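Local coordinates for protein ribokinase (Arabidopsis thaliana, PDB 6ILS) that transfers a phosphoryl group from ATP to the O-5 hydroxyl of ribose, making D-ribose 5-phosphate with the aid of a divalent metal such as magnesium, at residues Val59-Glu64 and Lys119-Ile124; Pro4-Gly9 and Glu131-Ala136; Val164-Gly169 and Asp181-Leu186. All coordinates share one frame; numbering follows the deposited sequence.

Contact 1. Residues Val59-Glu64 and Lys119-Ile124; sequences VGRLGE and KAWPEI
R61 reaches out from strand 56-63 and lays its side chain over the indole of W121, while the backbone of A120 lines its flank. At the root, R61 CB packs on A120 CB at 3.9 Å; a residue as small as alanine suits a place where the loop runs this close to the strand. CG, anti to the carbonyl carbon (chi1 -67°), stands over the middle of the six-membered ring of W121, 3.8 Å from its centroid, in a CH-pi contact. The chain then bends at chi2 (-59°), and CD passes beside A120 O. From NE a hydrogen bond of 2.9 Å runs to a water, which in turn donates to A120 O at 3.1 Å, so the water bridges strand and loop. The guanidinium is stacked on W121, its centre 4.4 Å from that of the ring and the planes 26° apart, with CZ and NH1 closest to CZ3, consistent with a cation-pi attraction. NH1 also donates to G60 O at 3.0 Å; this acceptor lies in the guanidinium plane, although the donor sits above the carbonyl plane of G60. NH2 reaches CD of P122 and has a long, weak ion pair with D129. At the edge of the indole, V59 O lies in plane, 3.7 Å from W121 CH2, and the CA of G60 touches the same ring atom. A planar cation thus gives N-H groups of NE and NH1 to oxygens near its own plane while its face rests on an aromatic ring, an arrangement likely to ease the burial of the positive charge.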
ATOM      1  N   VAL B  59     -12.598   8.528  16.667  1.00 19.04           N
ATOM      2  CA  VAL B  59     -13.799   8.085  15.975  1.00 17.74           C
ATOM      3  C   VAL B  59     -13.553   8.085  14.474  1.00 19.45           C
ATOM      4  O   VAL B  59     -13.305   9.130  13.850  1.00 16.66           O
ATOM      5  CB  VAL B  59     -15.009   8.984  16.302  1.00 17.23           C
ATOM      6  CG1 VAL B  59     -16.264   8.487  15.553  1.00 20.02           C
ATOM      7  CG2 VAL B  59     -15.224   9.045  17.796  1.00 19.99           C
ATOM      8  N   GLY B  60     -13.599   6.906  13.870  1.00 17.73           N
ATOM      9  CA  GLY B  60     -13.212   6.810  12.486  1.00 19.33           C
ATOM     10  C   GLY B  60     -13.708   5.513  11.879  1.00 20.22           C
ATOM     11  O   GLY B  60     -14.246   4.668  12.587  1.00 19.22           O
ATOM     12  N   ARG B  61     -13.497   5.371  10.575  1.00 18.01           N
ATOM     13  CA  ARG B  61     -13.951   4.206   9.806  1.00 18.77           C
ATOM     14  C   ARG B  61     -12.787   3.565   9.086  1.00 23.49           C
ATOM     15  O   ARG B  61     -12.051   4.245   8.367  1.00 21.38           O
ATOM     16  CB  ARG B  61     -15.014   4.605   8.784  1.00 19.59           C
ATOM     17  CG  ARG B  61     -16.316   5.069   9.404  1.00 23.84           C
ATOM     18  CD  ARG B  61     -16.884   3.973  10.271  1.00 29.79           C
ATOM     19  NE  ARG B  61     -18.162   4.342  10.868  1.00 29.39           N
ATOM     20  CZ  ARG B  61     -18.284   4.863  12.081  1.00 31.43           C
ATOM     21  NH1 ARG B  61     -17.200   5.097  12.821  1.00 25.85           N
ATOM     22  NH2 ARG B  61     -19.490   5.157  12.555  1.00 35.80           N
ATOM     23  N   LEU B  62     -12.645   2.253   9.267  1.00 23.17           N
ATOM     24  CA  LEU B  62     -11.581   1.483   8.643  1.00 21.20           C
ATOM     25  C   LEU B  62     -12.162   0.392   7.763  1.00 26.38           C
ATOM     26  O   LEU B  62     -13.300  -0.012   7.969  1.00 25.19           O
ATOM     27  CB  LEU B  62     -10.687   0.839   9.703  1.00 23.66           C
ATOM     28  CG  LEU B  62      -9.990   1.794  10.661  1.00 23.17           C
ATOM     29  CD1 LEU B  62      -9.159   0.990  11.644  1.00 24.80           C
ATOM     30  CD2 LEU B  62      -9.121   2.732   9.850  1.00 19.47           C
ATOM     31  N   GLY B  63     -11.385  -0.084   6.792  1.00 24.34           N
ATOM     32  CA  GLY B  63     -11.741  -1.314   6.093  1.00 27.08           C
ATOM     33  C   GLY B  63     -11.275  -2.497   6.919  1.00 27.24           C
ATOM     34  O   GLY B  63     -10.411  -2.356   7.778  1.00 23.74           O
ATOM     35  N   GLU B  64     -11.855  -3.671   6.682  1.00 31.77           N
ATOM     36  CA  GLU B  64     -11.390  -4.875   7.354  1.00 31.74           C
ATOM     37  C   GLU B  64     -10.267  -5.455   6.507  1.00 34.90           C
ATOM     38  O   GLU B  64     -10.471  -6.426   5.773  1.00 34.06           O
ATOM     39  CB  GLU B  64     -12.530  -5.890   7.542  1.00 34.46           C
ATOM     40  CG  GLU B  64     -13.585  -5.463   8.569  1.00 34.83           C
ATOM     41  CD  GLU B  64     -14.898  -6.235   8.446  1.00 44.04           C
ATOM     42  OE1 GLU B  64     -14.916  -7.275   7.760  1.00 44.90           O
ATOM     43  OE2 GLU B  64     -15.913  -5.795   9.035  1.00 48.67           O
ATOM     44  N   LYS B 119     -16.459   6.979   2.652  1.00 24.44           N
ATOM     45  CA  LYS B 119     -17.597   6.208   2.163  1.00 30.06           C
ATOM     46  C   LYS B 119     -18.272   5.277   3.162  1.00 29.49           C
ATOM     47  O   LYS B 119     -19.326   4.718   2.859  1.00 34.16           O
ATOM     48  CB  LYS B 119     -17.153   5.413   0.930  1.00 31.52           C
ATOM     49  CG  LYS B 119     -16.895   6.319  -0.273  1.00 36.15           C
ATOM     50  CD  LYS B 119     -16.271   5.564  -1.434  1.00 46.27           C
ATOM     51  CE  LYS B 119     -16.158   6.453  -2.665  1.00 50.44           C
ATOM     52  NZ  LYS B 119     -15.488   5.737  -3.785  1.00 56.08           N
ATOM     53  N   ALA B 120     -17.716   5.129   4.360  1.00 26.77           N
ATOM     54  CA  ALA B 120     -18.254   4.153   5.304  1.00 26.11           C
ATOM     55  C   ALA B 120     -18.990   4.758   6.484  1.00 27.81           C
ATOM     56  O   ALA B 120     -19.217   4.079   7.483  1.00 27.58           O
ATOM     57  CB  ALA B 120     -17.139   3.262   5.812  1.00 28.32           C
ATOM     58  N   TRP B 121     -19.335   6.035   6.389  1.00 28.10           N
ATOM     59  CA  TRP B 121     -20.067   6.699   7.452  1.00 27.95           C
ATOM     60  C   TRP B 121     -21.569   6.577   7.212  1.00 30.21           C
ATOM     61  O   TRP B 121     -22.004   6.554   6.071  1.00 31.83           O
ATOM     62  CB  TRP B 121     -19.675   8.175   7.534  1.00 26.51           C
ATOM     63  CG  TRP B 121     -18.237   8.423   7.927  1.00 22.27           C
ATOM     64  CD1 TRP B 121     -17.168   8.604   7.088  1.00 22.24           C
ATOM     65  CD2 TRP B 121     -17.725   8.517   9.257  1.00 21.95           C
ATOM     66  NE1 TRP B 121     -16.014   8.800   7.827  1.00 22.31           N
ATOM     67  CE2 TRP B 121     -16.334   8.761   9.159  1.00 20.21           C
ATOM     68  CE3 TRP B 121     -18.304   8.434  10.525  1.00 25.34           C
ATOM     69  CZ2 TRP B 121     -15.528   8.926  10.281  1.00 18.92           C
ATOM     70  CZ3 TRP B 121     -17.496   8.584  11.639  1.00 22.87           C
ATOM     71  CH2 TRP B 121     -16.115   8.830  11.505  1.00 19.68           C
ATOM     72  N   PRO B 122     -22.364   6.530   8.286  1.00 29.24           N
ATOM     73  CA  PRO B 122     -23.812   6.516   8.046  1.00 35.50           C
ATOM     74  C   PRO B 122     -24.284   7.858   7.504  1.00 36.38           C
ATOM     75  O   PRO B 122     -23.621   8.879   7.717  1.00 35.07           O
ATOM     76  CB  PRO B 122     -24.392   6.246   9.430  1.00 31.48           C
ATOM     77  CG  PRO B 122     -23.412   6.903  10.353  1.00 34.64           C
ATOM     78  CD  PRO B 122     -22.044   6.719   9.710  1.00 31.36           C
ATOM     79  N   GLU B 123     -25.404   7.856   6.792  1.00 36.25           N
ATOM     80  CA  GLU B 123     -25.989   9.089   6.295  1.00 35.29           C
ATOM     81  C   GLU B 123     -26.297  10.020   7.470  1.00 34.21           C
ATOM     82  O   GLU B 123     -26.051  11.224   7.407  1.00 34.50           O
ATOM     83  CB  GLU B 123     -27.254   8.787   5.487  1.00 46.92           C
ATOM     84  CG  GLU B 123     -28.150   9.999   5.257  1.00 57.22           C
ATOM     85  CD  GLU B 123     -29.283   9.725   4.276  1.00 79.65           C
ATOM     86  OE1 GLU B 123     -29.229   8.693   3.572  1.00 77.66           O
ATOM     87  OE2 GLU B 123     -30.231  10.538   4.220  1.00 91.26           O
ATOM     88  N   ILE B 124     -26.836   9.439   8.537  1.00 36.61           N
ATOM     89  CA  ILE B 124     -27.097  10.147   9.780  1.00 38.23           C
ATOM     90  C   ILE B 124     -26.373   9.448  10.913  1.00 39.92           C
ATOM     91  O   ILE B 124     -26.514   8.242  11.094  1.00 37.90           O
ATOM     92  CB  ILE B 124     -28.605  10.204  10.114  1.00 39.93           C
ATOM     93  CG1 ILE B 124     -29.394  10.799   8.947  1.00 40.06           C
ATOM     94  CG2 ILE B 124     -28.841  10.994  11.391  1.00 36.90           C
ATOM     95  CD1 ILE B 124     -28.961  12.199   8.577  1.00 45.28           C
TER
HETATM   96  O   HOH W   1     -20.868   3.597  10.052  1.00 40.08           O

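Contact 2. Residues Pro4-Gly9 and Glu131-Ala136; sequences PLVVVG and EIVRNA
P4 and A136 stand CA to CA at 5.0 Å, where the turn leaving the short helix 131-134 meets the start of strand 5-8, and the helix before that turn lies over one face of the strand. V6 carries the contact. Its CG2, anti to the carbonyl carbon, meets A136 CB at 3.5 Å and I132 CG1 at 3.9 Å, a methyl wedged between helix and turn; the bare methyl of A136 lets the turn come this close. CG1 of V6 faces V133 CG1 more loosely. Two residues on, V8 points to the same side, and its CG2 meets V133 CG1 at 4.0 Å, the two side chains crossing at about a right angle. P4 closes the other end: its CD rests on N135 O at 3.4 Å, and its ring presents carbon where a backbone N-H would otherwise be. The turn itself is held by A136 N donating to V133 O. Beta-branched residues fill this strand face compactly, and V133 continues the apolar layer onto V153 and A156 of helix 147-158. A helix packed over a buried parallel strand, with the chain then entering the neighbouring strand 138-143, is the alpha/beta layering of the PfkB carbohydrate kinases.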
ATOM      1  N   PRO B   4     -12.554  13.589  27.733  1.00 22.29           N
ATOM      2  CA  PRO B   4     -11.491  13.225  26.800  1.00 22.82           C
ATOM      3  C   PRO B   4     -11.375  14.117  25.589  1.00 21.69           C
ATOM      4  O   PRO B   4     -12.341  14.781  25.179  1.00 19.25           O
ATOM      5  CB  PRO B   4     -11.893  11.812  26.361  1.00 25.65           C
ATOM      6  CG  PRO B   4     -13.386  11.818  26.470  1.00 25.81           C
ATOM      7  CD  PRO B   4     -13.671  12.630  27.704  1.00 26.21           C
ATOM      8  N   LEU B   5     -10.174  14.113  25.013  1.00 18.52           N
ATOM      9  CA  LEU B   5      -9.990  14.607  23.654  1.00 17.83           C
ATOM     10  C   LEU B   5     -10.639  13.618  22.710  1.00 19.61           C
ATOM     11  O   LEU B   5     -10.283  12.431  22.685  1.00 18.87           O
ATOM     12  CB  LEU B   5      -8.505  14.777  23.306  1.00 16.89           C
ATOM     13  CG  LEU B   5      -8.161  14.878  21.810  1.00 19.52           C
ATOM     14  CD1 LEU B   5      -8.704  16.170  21.222  1.00 17.98           C
ATOM     15  CD2 LEU B   5      -6.645  14.792  21.595  1.00 17.80           C
ATOM     16  N   VAL B   6     -11.604  14.093  21.930  1.00 16.04           N
ATOM     17  CA  VAL B   6     -12.230  13.224  20.940  1.00 16.11           C
ATOM     18  C   VAL B   6     -11.954  13.700  19.528  1.00 16.59           C
ATOM     19  O   VAL B   6     -12.311  14.809  19.136  1.00 16.62           O
ATOM     20  CB  VAL B   6     -13.742  13.118  21.160  1.00 18.87           C
ATOM     21  CG1 VAL B   6     -14.363  12.248  20.062  1.00 20.93           C
ATOM     22  CG2 VAL B   6     -14.008  12.548  22.525  1.00 21.40           C
ATOM     23  N   VAL B   7     -11.265  12.850  18.772  1.00 14.03           N
ATOM     24  CA  VAL B   7     -10.892  13.137  17.403  1.00 15.05           C
ATOM     25  C   VAL B   7     -11.798  12.351  16.479  1.00 17.91           C
ATOM     26  O   VAL B   7     -11.830  11.115  16.528  1.00 16.34           O
ATOM     27  CB  VAL B   7      -9.406  12.755  17.115  1.00 16.18           C
ATOM     28  CG1 VAL B   7      -9.021  13.131  15.691  1.00 15.42           C
ATOM     29  CG2 VAL B   7      -8.467  13.422  18.149  1.00 16.90           C
ATOM     30  N   VAL B   8     -12.548  13.064  15.651  1.00 14.76           N
ATOM     31  CA  VAL B   8     -13.355  12.422  14.642  1.00 13.22           C
ATOM     32  C   VAL B   8     -12.727  12.735  13.309  1.00 17.55           C
ATOM     33  O   VAL B   8     -12.588  13.899  12.927  1.00 16.66           O
ATOM     34  CB  VAL B   8     -14.825  12.898  14.680  1.00 17.09           C
ATOM     35  CG1 VAL B   8     -15.652  12.097  13.655  1.00 16.80           C
ATOM     36  CG2 VAL B   8     -15.392  12.730  16.093  1.00 16.93           C
ATOM     37  N   GLY B   9     -12.302  11.711  12.581  1.00 15.05           N
ATOM     38  CA  GLY B   9     -11.668  12.009  11.326  1.00 13.52           C
ATOM     39  C   GLY B   9     -11.080  10.806  10.637  1.00 18.92           C
ATOM     40  O   GLY B   9     -11.554   9.677  10.812  1.00 16.93           O
ATOM     41  N   GLU B 131     -22.612   9.885  21.245  1.00 33.50           N
ATOM     42  CA  GLU B 131     -22.505   9.932  22.700  1.00 39.17           C
ATOM     43  C   GLU B 131     -21.093  10.314  23.138  1.00 32.30           C
ATOM     44  O   GLU B 131     -20.915  11.015  24.136  1.00 31.71           O
ATOM     45  CB  GLU B 131     -22.891   8.593  23.326  1.00 40.89           C
ATOM     46  CG  GLU B 131     -21.951   7.450  22.955  1.00 46.79           C
ATOM     47  CD  GLU B 131     -21.955   6.331  23.975  1.00 53.21           C
ATOM     48  OE1 GLU B 131     -22.598   6.494  25.038  1.00 55.94           O
ATOM     49  OE2 GLU B 131     -21.310   5.290  23.712  1.00 52.11           O
ATOM     50  N   ILE B 132     -20.089   9.864  22.390  1.00 32.80           N
ATOM     51  CA  ILE B 132     -18.716  10.110  22.801  1.00 28.78           C
ATOM     52  C   ILE B 132     -18.369  11.580  22.600  1.00 26.49           C
ATOM     53  O   ILE B 132     -17.673  12.154  23.436  1.00 26.30           O
ATOM     54  CB  ILE B 132     -17.696   9.198  22.054  1.00 27.25           C
ATOM     55  CG1 ILE B 132     -16.284   9.391  22.624  1.00 24.34           C
ATOM     56  CG2 ILE B 132     -17.732   9.414  20.554  1.00 28.94           C
ATOM     57  CD1 ILE B 132     -16.200   9.252  24.130  1.00 26.12           C
ATOM     58  N   VAL B 133     -18.882  12.200  21.535  1.00 26.17           N
ATOM     59  CA  VAL B 133     -18.591  13.609  21.300  1.00 27.01           C
ATOM     60  C   VAL B 133     -19.336  14.460  22.320  1.00 29.57           C
ATOM     61  O   VAL B 133     -18.839  15.497  22.758  1.00 24.08           O
ATOM     62  CB  VAL B 133     -18.930  14.056  19.846  1.00 28.25           C
ATOM     63  CG1 VAL B 133     -18.294  13.101  18.838  1.00 26.59           C
ATOM     64  CG2 VAL B 133     -20.419  14.163  19.605  1.00 35.06           C
ATOM     65  N   ARG B 134     -20.506  13.992  22.745  1.00 29.15           N
ATOM     66  CA  ARG B 134     -21.254  14.701  23.772  1.00 29.61           C
ATOM     67  C   ARG B 134     -20.580  14.623  25.143  1.00 31.81           C
ATOM     68  O   ARG B 134     -20.852  15.443  26.022  1.00 29.57           O
ATOM     69  CB  ARG B 134     -22.690  14.160  23.844  1.00 33.10           C
ATOM     70  CG  ARG B 134     -23.519  14.564  22.636  1.00 37.28           C
ATOM     71  CD  ARG B 134     -24.978  14.226  22.822  1.00 45.60           C
ATOM     72  NE  ARG B 134     -25.764  14.562  21.641  1.00 49.61           N
ATOM     73  CZ  ARG B 134     -26.255  13.668  20.785  1.00 53.81           C
ATOM     74  NH1 ARG B 134     -26.966  14.077  19.742  1.00 51.77           N
ATOM     75  NH2 ARG B 134     -26.050  12.369  20.981  1.00 52.53           N
ATOM     76  N   ASN B 135     -19.702  13.645  25.332  1.00 27.89           N
ATOM     77  CA  ASN B 135     -18.954  13.538  26.589  1.00 27.58           C
ATOM     78  C   ASN B 135     -17.544  14.121  26.508  1.00 25.94           C
ATOM     79  O   ASN B 135     -16.786  14.037  27.471  1.00 27.14           O
ATOM     80  CB  ASN B 135     -18.856  12.078  27.044  1.00 34.22           C
ATOM     81  CG  ASN B 135     -20.188  11.512  27.484  1.00 39.37           C
ATOM     82  OD1 ASN B 135     -21.141  12.251  27.728  1.00 43.22           O
ATOM     83  ND2 ASN B 135     -20.257  10.190  27.605  1.00 42.60           N
ATOM     84  N   ALA B 136     -17.186  14.703  25.369  1.00 26.22           N
ATOM     85  CA  ALA B 136     -15.807  15.154  25.170  1.00 23.20           C
ATOM     86  C   ALA B 136     -15.460  16.375  26.029  1.00 28.19           C
ATOM     87  O   ALA B 136     -16.343  17.133  26.435  1.00 28.13           O
ATOM     88  CB  ALA B 136     -15.570  15.473  23.707  1.00 21.17           C
TER

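Contact 3. Residues Val164-Gly169 and Asp181-Leu186; sequences VILDVG and DSIDIL
L166 and L186, on one face of two parallel strands, pack with I183 from the loop that leads into the second. I183 CG1 stands between the backbone N and the carbonyl carbon (chi1 64°); with chi2 extended (175°), CD1 comes to 3.6 Å from L166 CB, and CG2 of I183 meets V164 CG1. L166 and L186 lie side by side, CD2 to CD1 at 3.9 Å, their branched ends bringing methyl groups together, and V168 CG2 closes on L186 CD1 at 3.6 Å. On the opposite face I165 and I185 also run side by side, towards helix 257-270. This is the beta-alpha-beta unit of strand 164-170, helix 177-180 and strand 185-187 in the central sheet of the kinase, and the side chain of V168 is about 8 Å from the bound ATP. Between the strands L166 N donates to I185 O at 2.9 Å. V164 O takes two donors, I185 N at 3.0 Å and D184 N at 2.9 Å, the latter in the carbonyl plane. At the outer edge the anti lone pair of D184 OD2 accepts from V164 N at 2.8 Å. An alanine in place of D184 would probably leave the V164 N-H without this acceptor and the strand's first residue less firmly held.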
ATOM      1  N   VAL B 164     -14.763  23.044  19.789  1.00 20.58           N
ATOM      2  CA  VAL B 164     -14.550  22.269  18.577  1.00 21.46           C
ATOM      3  C   VAL B 164     -13.521  22.939  17.703  1.00 23.27           C
ATOM      4  O   VAL B 164     -13.666  24.119  17.351  1.00 21.87           O
ATOM      5  CB  VAL B 164     -15.855  22.105  17.768  1.00 26.20           C
ATOM      6  CG1 VAL B 164     -15.603  21.290  16.505  1.00 23.48           C
ATOM      7  CG2 VAL B 164     -16.918  21.458  18.624  1.00 28.04           C
ATOM      8  N   ILE B 165     -12.481  22.191  17.349  1.00 17.32           N
ATOM      9  CA  ILE B 165     -11.428  22.681  16.474  1.00 17.74           C
ATOM     10  C   ILE B 165     -11.499  21.996  15.124  1.00 18.44           C
ATOM     11  O   ILE B 165     -11.534  20.763  15.042  1.00 20.10           O
ATOM     12  CB  ILE B 165     -10.006  22.439  17.102  1.00 16.91           C
ATOM     13  CG1 ILE B 165      -9.924  23.101  18.479  1.00 21.74           C
ATOM     14  CG2 ILE B 165      -8.924  22.932  16.148  1.00 20.85           C
ATOM     15  CD1 ILE B 165      -8.586  22.900  19.196  1.00 24.11           C
ATOM     16  N   LEU B 166     -11.523  22.792  14.065  1.00 17.04           N
ATOM     17  CA  LEU B 166     -11.494  22.274  12.722  1.00 16.80           C
ATOM     18  C   LEU B 166     -10.167  22.608  12.062  1.00 18.59           C
ATOM     19  O   LEU B 166      -9.848  23.773  11.794  1.00 17.96           O
ATOM     20  CB  LEU B 166     -12.668  22.826  11.889  1.00 18.27           C
ATOM     21  CG  LEU B 166     -12.626  22.488  10.403  1.00 18.47           C
ATOM     22  CD1 LEU B 166     -12.829  20.979  10.144  1.00 16.58           C
ATOM     23  CD2 LEU B 166     -13.693  23.307   9.636  1.00 24.13           C
ATOM     24  N   ASP B 167      -9.386  21.562  11.825  1.00 19.06           N
ATOM     25  CA  ASP B 167      -8.149  21.659  11.075  1.00 19.73           C
ATOM     26  C   ASP B 167      -8.568  21.690   9.624  1.00 22.19           C
ATOM     27  O   ASP B 167      -9.429  20.904   9.211  1.00 20.39           O
ATOM     28  CB  ASP B 167      -7.229  20.472  11.420  1.00 21.05           C
ATOM     29  CG  ASP B 167      -6.036  20.340  10.490  1.00 25.54           C
ATOM     30  OD1 ASP B 167      -5.662  21.314   9.815  1.00 26.56           O
ATOM     31  OD2 ASP B 167      -5.463  19.223  10.432  1.00 30.77           O
ATOM     32  N   VAL B 168      -8.000  22.609   8.856  1.00 20.53           N
ATOM     33  CA  VAL B 168      -8.459  22.820   7.488  1.00 22.38           C
ATOM     34  C   VAL B 168      -7.745  21.850   6.569  1.00 24.94           C
ATOM     35  O   VAL B 168      -8.114  21.679   5.409  1.00 25.82           O
ATOM     36  CB  VAL B 168      -8.252  24.298   7.050  1.00 24.25           C
ATOM     37  CG1 VAL B 168      -8.750  24.530   5.637  1.00 25.93           C
ATOM     38  CG2 VAL B 168      -9.012  25.192   7.979  1.00 22.50           C
ATOM     39  N   GLY B 169      -6.741  21.161   7.108  1.00 24.36           N
ATOM     40  CA  GLY B 169      -6.008  20.178   6.332  1.00 22.53           C
ATOM     41  C   GLY B 169      -6.915  19.092   5.777  1.00 22.65           C
ATOM     42  O   GLY B 169      -7.850  18.641   6.449  1.00 20.74           O
ATOM     43  N   ASP B 181     -19.915  27.892  10.993  1.00 32.68           N
ATOM     44  CA  ASP B 181     -20.778  28.432  12.046  1.00 31.81           C
ATOM     45  C   ASP B 181     -20.872  27.559  13.287  1.00 32.36           C
ATOM     46  O   ASP B 181     -21.367  28.007  14.319  1.00 34.12           O
ATOM     47  CB  ASP B 181     -22.209  28.648  11.521  1.00 40.18           C
ATOM     48  CG  ASP B 181     -22.384  29.974  10.811  1.00 46.00           C
ATOM     49  OD1 ASP B 181     -21.712  30.958  11.192  1.00 45.83           O
ATOM     50  OD2 ASP B 181     -23.208  30.031   9.870  1.00 51.67           O
ATOM     51  N   SER B 182     -20.420  26.312  13.191  1.00 30.09           N
ATOM     52  CA  SER B 182     -20.637  25.357  14.273  1.00 29.24           C
ATOM     53  C   SER B 182     -19.360  24.995  15.039  1.00 25.95           C
ATOM     54  O   SER B 182     -19.413  24.276  16.024  1.00 30.72           O
ATOM     55  CB  SER B 182     -21.259  24.071  13.726  1.00 33.63           C
ATOM     56  OG  SER B 182     -22.423  24.349  12.966  1.00 40.40           O
ATOM     57  N   ILE B 183     -18.224  25.494  14.577  1.00 27.10           N
ATOM     58  CA  ILE B 183     -16.954  25.229  15.256  1.00 26.97           C
ATOM     59  C   ILE B 183     -16.537  26.428  16.104  1.00 31.20           C
ATOM     60  O   ILE B 183     -17.127  27.510  15.998  1.00 25.91           O
ATOM     61  CB  ILE B 183     -15.854  24.893  14.247  1.00 25.96           C
ATOM     62  CG1 ILE B 183     -15.587  26.105  13.347  1.00 23.96           C
ATOM     63  CG2 ILE B 183     -16.234  23.635  13.457  1.00 24.76           C
ATOM     64  CD1 ILE B 183     -14.449  25.942  12.396  1.00 29.11           C
ATOM     65  N   ASP B 184     -15.531  26.241  16.957  1.00 23.88           N
ATOM     66  CA  ASP B 184     -15.054  27.323  17.816  1.00 24.53           C
ATOM     67  C   ASP B 184     -13.715  27.860  17.321  1.00 26.39           C
ATOM     68  O   ASP B 184     -13.471  29.066  17.312  1.00 24.79           O
ATOM     69  CB  ASP B 184     -14.929  26.845  19.263  1.00 21.46           C
ATOM     70  CG  ASP B 184     -16.270  26.448  19.868  1.00 32.50           C
ATOM     71  OD1 ASP B 184     -17.029  27.355  20.269  1.00 33.72           O
ATOM     72  OD2 ASP B 184     -16.572  25.236  19.949  1.00 29.45           O
ATOM     73  N   ILE B 185     -12.839  26.956  16.898  1.00 20.94           N
ATOM     74  CA  ILE B 185     -11.527  27.364  16.434  1.00 20.75           C
ATOM     75  C   ILE B 185     -11.262  26.784  15.066  1.00 17.05           C
ATOM     76  O   ILE B 185     -11.393  25.581  14.866  1.00 18.80           O
ATOM     77  CB  ILE B 185     -10.418  26.903  17.411  1.00 17.39           C
ATOM     78  CG1 ILE B 185     -10.664  27.490  18.797  1.00 23.17           C
ATOM     79  CG2 ILE B 185      -9.048  27.277  16.863  1.00 17.91           C
ATOM     80  CD1 ILE B 185      -9.695  27.005  19.869  1.00 23.66           C
ATOM     81  N   LEU B 186     -10.891  27.640  14.123  1.00 16.58           N
ATOM     82  CA  LEU B 186     -10.485  27.218  12.799  1.00 19.85           C
ATOM     83  C   LEU B 186      -8.958  27.174  12.768  1.00 19.35           C
ATOM     84  O   LEU B 186      -8.310  28.125  13.226  1.00 19.45           O
ATOM     85  CB  LEU B 186     -11.021  28.184  11.725  1.00 19.74           C
ATOM     86  CG  LEU B 186     -10.774  27.775  10.274  1.00 23.32           C
ATOM     87  CD1 LEU B 186     -11.652  26.581   9.909  1.00 21.73           C
ATOM     88  CD2 LEU B 186     -11.045  28.948   9.314  1.00 27.14           C
TER

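From the N terminus, strand 5-8 supplies the first half of contact 2, whose loop closes only when 131-136 returns to it. Contact 1 nests inside that loop, as 59-64 and 119-124 both fall within it. The two touch at V59: its N and O probably bond to V7 O and G9 N, and its side chain packs on V8 and I132. Contact 3 follows in series, closing a short loop around helix 177-180 without touching the others. All three reach the same sheet: strands 56-63 and 5-8 are neighbours, and strand 138-143 separates 5-8 from the 164-170 and 185-187 pair.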